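Local atomic coordinates of benzoylformate decarboxylase (Mycobacterium smegmatis, PDB entry 4Q9D), a protein that is a thiamine pyrophosphate-dependent enzyme built from three domains, with a magnesium ion bound in the C-terminal one. Residues L253-A258 against R279-V284. Sequence-based numbering, arbitrary orientation.
Sequences LPMTIA and RYYPYV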
loop_
_atom_site.group_PDB
_atom_site.type_symbol
_atom_site.label_atom_id
_atom_site.label_comp_id
_atom_site.label_asym_id
_atom_site.label_seq_id
_atom_site.Cartn_x
_atom_site.Cartn_y
_atom_site.Cartn_z
ATOM N N LEU B 253 -7.175 -35.386 -0.136
ATOM C CA LEU B 253 -5.905 -35.459 -0.859
ATOM C C LEU B 253 -4.736 -35.333 0.109
ATOM O O LEU B 253 -4.878 -34.762 1.197
ATOM C CB LEU B 253 -5.817 -34.333 -1.918
ATOM C CG LEU B 253 -6.654 -34.470 -3.200
ATOM C CD1 LEU B 253 -6.474 -33.262 -4.120
ATOM C CD2 LEU B 253 -6.247 -35.734 -3.956
ATOM N N PRO B 254 -3.566 -35.850 -0.288
ATOM C CA PRO B 254 -2.342 -35.547 0.453
ATOM C C PRO B 254 -2.065 -34.037 0.405
ATOM O O PRO B 254 -2.645 -33.334 -0.433
ATOM C CB PRO B 254 -1.257 -36.294 -0.340
ATOM C CG PRO B 254 -2.009 -37.379 -1.113
ATOM C CD PRO B 254 -3.329 -36.753 -1.435
ATOM N N MET B 255 -1.157 -33.566 1.257
ATOM C CA MET B 255 -0.895 -32.142 1.391
ATOM C C MET B 255 0.464 -31.735 0.856
ATOM O O MET B 255 0.946 -30.650 1.170
ATOM C CB MET B 255 -1.056 -31.698 2.849
ATOM C CG MET B 255 -0.118 -32.366 3.859
ATOM S SD MET B 255 -0.365 -31.691 5.539
ATOM C CE MET B 255 -2.021 -32.253 5.871
ATOM N N THR B 256 1.085 -32.595 0.052
ATOM C CA THR B 256 2.363 -32.242 -0.576
ATOM C C THR B 256 2.282 -32.421 -2.096
ATOM O O THR B 256 1.411 -33.136 -2.610
ATOM C CB THR B 256 3.519 -33.129 -0.083
ATOM O OG1 THR B 256 3.298 -34.462 -0.563
ATOM C CG2 THR B 256 3.590 -33.150 1.449
ATOM N N ILE B 257 3.203 -31.786 -2.806
ATOM C CA ILE B 257 3.290 -31.941 -4.258
ATOM C C ILE B 257 3.533 -33.421 -4.637
ATOM O O ILE B 257 2.775 -34.000 -5.425
ATOM C CB ILE B 257 4.394 -31.034 -4.852
ATOM C CG1 ILE B 257 4.061 -29.539 -4.644
ATOM C CG2 ILE B 257 4.566 -31.309 -6.359
ATOM C CD1 ILE B 257 5.272 -28.628 -4.878
ATOM N N ALA B 258 4.554 -34.041 -4.038
ATOM C CA ALA B 258 4.873 -35.448 -4.345
ATOM C C ALA B 258 3.704 -36.360 -4.003
ATOM O O ALA B 258 3.412 -37.321 -4.725
ATOM C CB ALA B 258 6.148 -35.900 -3.587
ATOM N N ARG B 279 -4.120 -27.312 -2.236
ATOM C CA ARG B 279 -3.764 -26.807 -0.924
ATOM C C ARG B 279 -2.574 -27.591 -0.379
ATOM O O ARG B 279 -2.760 -28.570 0.338
ATOM C CB ARG B 279 -4.946 -26.946 0.028
ATOM C CG ARG B 279 -4.728 -26.298 1.411
ATOM C CD ARG B 279 -6.067 -26.139 2.104
ATOM N NE ARG B 279 -6.856 -25.059 1.503
ATOM C CZ ARG B 279 -7.994 -24.592 2.018
ATOM N NH1 ARG B 279 -8.514 -25.134 3.113
ATOM N NH2 ARG B 279 -8.637 -23.611 1.418
ATOM N N TYR B 280 -1.363 -27.168 -0.723
ATOM C CA TYR B 280 -0.146 -27.815 -0.239
ATOM C C TYR B 280 0.332 -27.106 1.014
ATOM O O TYR B 280 0.165 -25.911 1.133
ATOM C CB TYR B 280 0.985 -27.681 -1.258
ATOM C CG TYR B 280 0.733 -28.281 -2.642
ATOM C CD1 TYR B 280 0.533 -29.660 -2.825
ATOM C CD2 TYR B 280 0.770 -27.475 -3.762
ATOM C CE1 TYR B 280 0.327 -30.188 -4.100
ATOM C CE2 TYR B 280 0.592 -27.985 -5.036
ATOM C CZ TYR B 280 0.381 -29.344 -5.201
ATOM O OH TYR B 280 0.241 -29.825 -6.477
ATOM N N TYR B 281 0.897 -27.889 1.934
ATOM C CA TYR B 281 1.425 -27.402 3.203
ATOM C C TYR B 281 2.942 -27.582 3.239
ATOM O O TYR B 281 3.676 -26.721 2.755
ATOM C CB TYR B 281 0.777 -28.140 4.376
ATOM C CG TYR B 281 0.958 -27.451 5.710
ATOM C CD1 TYR B 281 1.646 -26.249 5.807
ATOM C CD2 TYR B 281 0.439 -28.005 6.874
ATOM C CE1 TYR B 281 1.813 -25.617 7.025
ATOM C CE2 TYR B 281 0.601 -27.379 8.095
ATOM C CZ TYR B 281 1.289 -26.187 8.165
ATOM O OH TYR B 281 1.452 -25.561 9.380
ATOM N N PRO B 282 3.420 -28.695 3.797
ATOM C CA PRO B 282 4.874 -28.945 3.768
ATOM C C PRO B 282 5.373 -29.182 2.348
ATOM O O PRO B 282 4.593 -29.558 1.456
ATOM C CB PRO B 282 5.046 -30.218 4.596
ATOM C CG PRO B 282 3.693 -30.913 4.553
ATOM C CD PRO B 282 2.647 -29.865 4.270
ATOM N N TYR B 283 6.658 -28.916 2.130
ATOM C CA TYR B 283 7.245 -29.049 0.807
ATOM C C TYR B 283 7.881 -30.432 0.621
ATOM O O TYR B 283 8.822 -30.751 1.318
ATOM C CB TYR B 283 8.313 -27.985 0.591
ATOM C CG TYR B 283 8.894 -28.072 -0.783
ATOM C CD1 TYR B 283 8.088 -27.862 -1.888
ATOM C CD2 TYR B 283 10.247 -28.393 -0.990
ATOM C CE1 TYR B 283 8.590 -27.927 -3.173
ATOM C CE2 TYR B 283 10.762 -28.465 -2.279
ATOM C CZ TYR B 283 9.916 -28.228 -3.371
ATOM O OH TYR B 283 10.378 -28.304 -4.666
ATOM N N VAL B 284 7.345 -31.237 -0.298
ATOM C CA VAL B 284 8.003 -32.460 -0.739
ATOM C C VAL B 284 7.975 -32.412 -2.250
ATOM O O VAL B 284 6.899 -32.430 -2.844
ATOM C CB VAL B 284 7.298 -33.740 -0.245
ATOM C CG1 VAL B 284 8.055 -35.018 -0.753
ATOM C CG2 VAL B 284 7.216 -33.745 1.294
HETATM O O HOH W 1 -3.367 -30.784 -1.388
HETATM O O HOH W 2 0.840 -32.400 -6.930
HETATM O O HOH W 3 4.602 -29.797 -1.220
#
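Ile-257 sets its CG1 over the centre of the Tyr-280 ring, a CH-pi contact 3.6 Å from CG1 to the ring centroid. The site lies in the central domain of this thiamine pyrophosphate enzyme, beyond the C-terminal ends of strands 249-252 and 269-273 of its parallel sheet. It joins the N-terminus of helix 257-264 to the loop between strands 269-273 and 294-299. The two side chains cross at about a right angle. Tyr-280 CG is anti to its own carbonyl carbon and beside the backbone N (chi1 -60°). From there the ring meets the backbone at the helix start, where CD1 comes within 3.3 Å of Thr-256 C. The Tyr-280 hydroxyl donates to a water that in turn donates to Ile-257 O. Ile-257 CD1 extends to CE1 of Tyr-283.

Met-255 lies side by side with Tyr-281. Its SD is at the ring edge, 5.3 Å from the Tyr-281 centroid, a Met-aromatic contact. SD also touches Pro-282 CD at 3.7 Å. Met-255 CG sits between its backbone N and carbonyl carbon (chi1 61°), and there it meets the same CD at 3.8 Å. The two backbones are joined where Tyr-281 N donates to Met-255 O, an almost straight bond of 2.9 Å. At the other end of its side chain, the Tyr-281 hydroxyl hydrogen-bonds Ser-29 OG of the second subunit, so this loop is also part of a subunit interface.

Thr-256 is the N-cap of the helix, with OG1 bonded to Gly-259 N. Its CG2 packs on CG2 of Val-284, and Ala-258 CB meets CG1 of the same valine. One water accepts from both Ile-257 N and Val-284 N, and donates to Pro-282 O. At the first turn, Ala-258 N donates to Val-284 O over 3.1 Å, with the donor tilted 31° from the plane of that carbonyl.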